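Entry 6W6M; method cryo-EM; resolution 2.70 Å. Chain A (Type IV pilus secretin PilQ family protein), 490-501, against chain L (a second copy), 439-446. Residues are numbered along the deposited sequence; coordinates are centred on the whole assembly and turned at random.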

ATOM      1  N   THR A 490       3.115 -39.429   4.280  1.00 77.71           N
ATOM      2  CA  THR A 490       2.792 -38.085   4.740  1.00 77.71           C
ATOM      3  C   THR A 490       3.980 -37.582   5.546  1.00 77.71           C
ATOM      4  O   THR A 490       4.248 -38.065   6.643  1.00 77.71           O
ATOM      5  CB  THR A 490       1.495 -38.069   5.545  1.00 77.71           C
ATOM      6  OG1 THR A 490       1.614 -38.934   6.675  1.00 77.71           O
ATOM      7  CG2 THR A 490       0.333 -38.517   4.699  1.00 77.71           C
ATOM      8  N   VAL A 491       4.723 -36.653   4.958  1.00 78.82           N
ATOM      9  CA  VAL A 491       5.910 -36.054   5.552  1.00 78.82           C
ATOM     10  C   VAL A 491       5.533 -34.857   6.412  1.00 78.82           C
ATOM     11  O   VAL A 491       4.395 -34.387   6.383  1.00 78.82           O
ATOM     12  CB  VAL A 491       6.924 -35.666   4.466  1.00 78.82           C
ATOM     13  CG1 VAL A 491       7.401 -36.906   3.768  1.00 78.82           C
ATOM     14  CG2 VAL A 491       6.312 -34.716   3.476  1.00 78.82           C
ATOM     15  N   LYS A 492       6.520 -34.351   7.159  1.00 83.23           N
ATOM     16  CA  LYS A 492       6.330 -33.206   8.091  1.00 83.23           C
ATOM     17  C   LYS A 492       6.798 -31.911   7.417  1.00 83.23           C
ATOM     18  O   LYS A 492       7.932 -31.888   6.905  1.00 83.23           O
ATOM     19  CB  LYS A 492       7.121 -33.446   9.380  1.00 83.23           C
ATOM     20  CG  LYS A 492       6.630 -34.598  10.244  1.00 83.23           C
ATOM     21  CD  LYS A 492       7.462 -34.806  11.489  1.00 83.23           C
ATOM     22  CE  LYS A 492       6.957 -35.937  12.358  1.00 83.23           C
ATOM     23  NZ  LYS A 492       7.807 -36.128  13.556  1.00 83.23           N
ATOM     24  N   THR A 493       5.947 -30.879   7.417  1.00 86.53           N
ATOM     25  CA  THR A 493       6.280 -29.570   6.790  1.00 86.53           C
ATOM     26  C   THR A 493       5.994 -28.442   7.788  1.00 86.53           C
ATOM     27  O   THR A 493       4.814 -28.258   8.140  1.00 86.53           O
ATOM     28  CB  THR A 493       5.485 -29.345   5.495  1.00 86.53           C
ATOM     29  OG1 THR A 493       4.190 -28.855   5.840  1.00 86.53           O
ATOM     30  CG2 THR A 493       5.348 -30.589   4.644  1.00 86.53           C
ATOM     31  N   GLY A 494       7.034 -27.720   8.216  1.00 88.10           N
ATOM     32  CA  GLY A 494       6.881 -26.656   9.230  1.00 88.10           C
ATOM     33  C   GLY A 494       6.325 -27.199  10.535  1.00 88.10           C
ATOM     34  O   GLY A 494       6.928 -28.138  11.089  1.00 88.10           O
ATOM     35  N   THR A 495       5.210 -26.632  11.009  1.00 90.15           N
ATOM     36  CA  THR A 495       4.478 -27.192  12.178  1.00 90.15           C
ATOM     37  C   THR A 495       3.366 -28.130  11.693  1.00 90.15           C
ATOM     38  O   THR A 495       2.601 -28.622  12.543  1.00 90.15           O
ATOM     39  CB  THR A 495       3.917 -26.082  13.077  1.00 90.15           C
ATOM     40  OG1 THR A 495       3.033 -25.266  12.306  1.00 90.15           O
ATOM     41  CG2 THR A 495       4.997 -25.224  13.699  1.00 90.15           C
ATOM     42  N   GLY A 496       3.291 -28.365  10.380  1.00 86.47           N
ATOM     43  CA  GLY A 496       2.170 -29.121   9.789  1.00 86.47           C
ATOM     44  C   GLY A 496       2.634 -30.409   9.131  1.00 86.47           C
ATOM     45  O   GLY A 496       3.775 -30.827   9.389  1.00 86.47           O
ATOM     46  N   GLU A 497       1.766 -31.012   8.313  1.00 83.02           N
ATOM     47  CA  GLU A 497       2.083 -32.184   7.515  1.00 83.02           C
ATOM     48  C   GLU A 497       1.459 -32.037   6.142  1.00 83.02           C
ATOM     49  O   GLU A 497       0.577 -31.210   5.925  1.00 83.02           O
ATOM     50  CB  GLU A 497       1.600 -33.465   8.177  1.00 83.02           C
ATOM     51  CG  GLU A 497       2.327 -33.778   9.438  1.00 83.02           C
ATOM     52  CD  GLU A 497       1.792 -35.001  10.113  1.00 83.02           C
ATOM     53  OE1 GLU A 497       0.726 -35.489   9.684  1.00 83.02           O
ATOM     54  OE2 GLU A 497       2.440 -35.484  11.063  1.00 83.02           O
ATOM     55  N   ALA A 498       1.930 -32.850   5.207  1.00 76.74           N
ATOM     56  CA  ALA A 498       1.410 -32.859   3.848  1.00 76.74           C
ATOM     57  C   ALA A 498       1.706 -34.225   3.244  1.00 76.74           C
ATOM     58  O   ALA A 498       2.398 -35.047   3.846  1.00 76.74           O
ATOM     59  CB  ALA A 498       2.003 -31.710   3.033  1.00 76.74           C
ATOM     60  N   VAL A 499       1.193 -34.464   2.045  1.00 74.20           N
ATOM     61  CA  VAL A 499       1.254 -35.766   1.395  1.00 74.20           C
ATOM     62  C   VAL A 499       2.274 -35.696   0.270  1.00 74.20           C
ATOM     63  O   VAL A 499       2.291 -34.726  -0.491  1.00 74.20           O
ATOM     64  CB  VAL A 499      -0.124 -36.187   0.850  1.00 74.20           C
ATOM     65  CG1 VAL A 499      -0.096 -37.612   0.375  1.00 74.20           C
ATOM     66  CG2 VAL A 499      -1.183 -36.009   1.897  1.00 74.20           C
ATOM     67  N   SER A 500       3.122 -36.713   0.162  1.00 71.96           N
ATOM     68  CA  SER A 500       4.104 -36.801  -0.907  1.00 71.96           C
ATOM     69  C   SER A 500       3.622 -37.757  -1.993  1.00 71.96           C
ATOM     70  O   SER A 500       2.676 -38.517  -1.809  1.00 71.96           O
ATOM     71  CB  SER A 500       5.458 -37.237  -0.352  1.00 71.96           C
ATOM     72  OG  SER A 500       5.396 -38.536   0.188  1.00 71.96           O
ATOM     73  N   ILE A 501       4.285 -37.710  -3.144  1.00 68.08           N
ATOM     74  CA  ILE A 501       3.865 -38.440  -4.335  1.00 68.08           C
ATOM     75  C   ILE A 501       5.041 -39.233  -4.882  1.00 68.08           C
ATOM     76  O   ILE A 501       6.168 -38.736  -4.900  1.00 68.08           O
ATOM     77  CB  ILE A 501       3.307 -37.471  -5.400  1.00 68.08           C
ATOM     78  CG1 ILE A 501       2.018 -36.827  -4.898  1.00 68.08           C
ATOM     79  CG2 ILE A 501       3.060 -38.174  -6.712  1.00 68.08           C
ATOM     80  CD1 ILE A 501       1.533 -35.689  -5.731  1.00 68.08           C
TER
ATOM     81  N   GLY L 439      11.084 -41.610  -8.885  1.00 61.90           N
ATOM     82  CA  GLY L 439      11.388 -41.203  -7.525  1.00 61.90           C
ATOM     83  C   GLY L 439      10.223 -40.676  -6.720  1.00 61.90           C
ATOM     84  O   GLY L 439       9.134 -41.232  -6.796  1.00 61.90           O
ATOM     85  N   THR L 440      10.435 -39.629  -5.924  1.00 67.87           N
ATOM     86  CA  THR L 440       9.364 -39.012  -5.144  1.00 67.87           C
ATOM     87  C   THR L 440       9.414 -37.493  -5.252  1.00 67.87           C
ATOM     88  O   THR L 440      10.427 -36.898  -5.608  1.00 67.87           O
ATOM     89  CB  THR L 440       9.420 -39.408  -3.659  1.00 67.87           C
ATOM     90  OG1 THR L 440       8.244 -38.952  -2.988  1.00 67.87           O
ATOM     91  CG2 THR L 440      10.627 -38.813  -2.983  1.00 67.87           C
ATOM     92  N   GLU L 441       8.294 -36.862  -4.919  1.00 72.31           N
ATOM     93  CA  GLU L 441       8.177 -35.407  -4.899  1.00 72.31           C
ATOM     94  C   GLU L 441       7.801 -34.963  -3.493  1.00 72.31           C
ATOM     95  O   GLU L 441       6.734 -35.320  -2.996  1.00 72.31           O
ATOM     96  CB  GLU L 441       7.139 -34.925  -5.905  1.00 72.31           C
ATOM     97  CG  GLU L 441       7.440 -35.301  -7.325  1.00 72.31           C
ATOM     98  CD  GLU L 441       6.446 -34.706  -8.280  1.00 72.31           C
ATOM     99  OE1 GLU L 441       5.430 -34.169  -7.799  1.00 72.31           O
ATOM    100  OE2 GLU L 441       6.678 -34.764  -9.506  1.00 72.31           O
ATOM    101  N   ILE L 442       8.665 -34.182  -2.870  1.00 73.96           N
ATOM    102  CA  ILE L 442       8.478 -33.772  -1.479  1.00 73.96           C
ATOM    103  C   ILE L 442       7.750 -32.429  -1.444  1.00 73.96           C
ATOM    104  O   ILE L 442       8.191 -31.475  -2.102  1.00 73.96           O
ATOM    105  CB  ILE L 442       9.823 -33.696  -0.761  1.00 73.96           C
ATOM    106  CG1 ILE L 442      10.541 -35.036  -0.846  1.00 73.96           C
ATOM    107  CG2 ILE L 442       9.642 -33.333   0.684  1.00 73.96           C
ATOM    108  CD1 ILE L 442       9.772 -36.159  -0.249  1.00 73.96           C
ATOM    109  N   PRO L 443       6.631 -32.371  -0.717  1.00 76.75           N
ATOM    110  CA  PRO L 443       5.888 -31.124  -0.586  1.00 76.75           C
ATOM    111  C   PRO L 443       6.620 -30.263   0.419  1.00 76.75           C
ATOM    112  O   PRO L 443       6.773 -30.664   1.569  1.00 76.75           O
ATOM    113  CB  PRO L 443       4.555 -31.577  -0.000  1.00 76.75           C
ATOM    114  CG  PRO L 443       4.889 -32.805   0.768  1.00 76.75           C
ATOM    115  CD  PRO L 443       5.976 -33.485  -0.011  1.00 76.75           C
ATOM    116  N   TYR L 444       7.034 -29.061   0.041  1.00 80.06           N
ATOM    117  CA  TYR L 444       7.703 -28.184   1.006  1.00 80.06           C
ATOM    118  C   TYR L 444       6.770 -27.063   1.443  1.00 80.06           C
ATOM    119  O   TYR L 444       5.952 -26.593   0.654  1.00 80.06           O
ATOM    120  CB  TYR L 444       9.033 -27.659   0.471  1.00 80.06           C
ATOM    121  CG  TYR L 444      10.135 -28.679   0.616  1.00 80.06           C
ATOM    122  CD1 TYR L 444      10.891 -28.751   1.778  1.00 80.06           C
ATOM    123  CD2 TYR L 444      10.398 -29.593  -0.393  1.00 80.06           C
ATOM    124  CE1 TYR L 444      11.890 -29.690   1.922  1.00 80.06           C
ATOM    125  CE2 TYR L 444      11.393 -30.538  -0.256  1.00 80.06           C
ATOM    126  CZ  TYR L 444      12.136 -30.580   0.900  1.00 80.06           C
ATOM    127  OH  TYR L 444      13.128 -31.520   1.032  1.00 80.06           O
ATOM    128  N   LEU L 445       6.913 -26.596   2.679  1.00 91.65           N
ATOM    129  CA  LEU L 445       5.988 -25.582   3.169  1.00 91.65           C
ATOM    130  C   LEU L 445       6.345 -24.158   2.778  1.00 91.65           C
ATOM    131  O   LEU L 445       7.223 -23.532   3.379  1.00 91.65           O
ATOM    132  CB  LEU L 445       5.830 -25.679   4.687  1.00 91.65           C
ATOM    133  CG  LEU L 445       4.910 -24.633   5.319  1.00 91.65           C
ATOM    134  CD1 LEU L 445       3.593 -24.536   4.567  1.00 91.65           C
ATOM    135  CD2 LEU L 445       4.667 -24.929   6.790  1.00 91.65           C
ATOM    136  N   GLU L 446       5.650 -23.734   1.717  1.00 98.27           N
ATOM    137  CA  GLU L 446       5.633 -22.421   1.047  1.00 98.27           C
ATOM    138  C   GLU L 446       6.675 -22.127  -0.027  1.00 98.27           C
ATOM    139  O   GLU L 446       7.794 -22.629  -0.018  1.00 98.27           O
ATOM    140  CB  GLU L 446       5.510 -21.214   1.999  1.00 98.27           C
ATOM    141  CG  GLU L 446       4.454 -21.346   3.076  1.00 98.27           C
ATOM    142  CD  GLU L 446       4.309 -20.069   3.874  1.00 98.27           C
ATOM    143  OE1 GLU L 446       4.388 -20.131   5.120  1.00 98.27           O
ATOM    144  OE2 GLU L 446       4.133 -19.001   3.252  1.00 98.27           O
TER

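Chain L runs nearly antiparallel to the second strand of a hairpin in chain A, the two axes making an angle of 160° between their N-to-C directions, but the strands pair through their backbones at one end alone. L:Thr440 lies at that end. Its OG1 is 2.8 Å from A:Ile501 O, close enough to hydrogen bond, although its proton also has another acceptor within reach. The next residue makes the firm link: L:Glu441 N donates to the same A:Ile501 O at 2.8 Å, and A:Ile501 N returns a weak bond to L:Glu441 O at 3.4 Å. This reciprocal pair defines an antiparallel bridge, with the side chains of A:Ile501 and L:Glu441 on the same face of the sheet.

Beyond the bridge, packing replaces hydrogen bonding. L:Ile442 directs its CA-to-CB bond away from chain A, yet the end of its side chain comes nearer, CD1 reaching 4.4 Å from A:Ser500 CB. L:Pro443, which has no amide hydrogen to offer, points toward the hairpin and has the largest area covered in the contact. Its CG sits 3.6 Å from A:Val491 CG2 and 3.8 Å from A:Ala498 CB, so it touches both hairpin strands at neighbouring positions that are themselves tied by the A:Ala498 N to A:Val491 O hydrogen bond. The ring also approaches backbone, with CG 3.5 Å from A:Val499 O.

L:Tyr444 points away and makes no contact, whereas L:Leu445 points toward the type II' turn that begins at A:Thr493. Its CD2 lies 3.6 Å from A:Thr493 O and 3.7 Å from A:Gly494 CA. The fit depends on glycine here: a CB on A:Gly494 would fall 2.4 Å from L:Leu445 CD2, and the positive phi of 60° independently favours glycine.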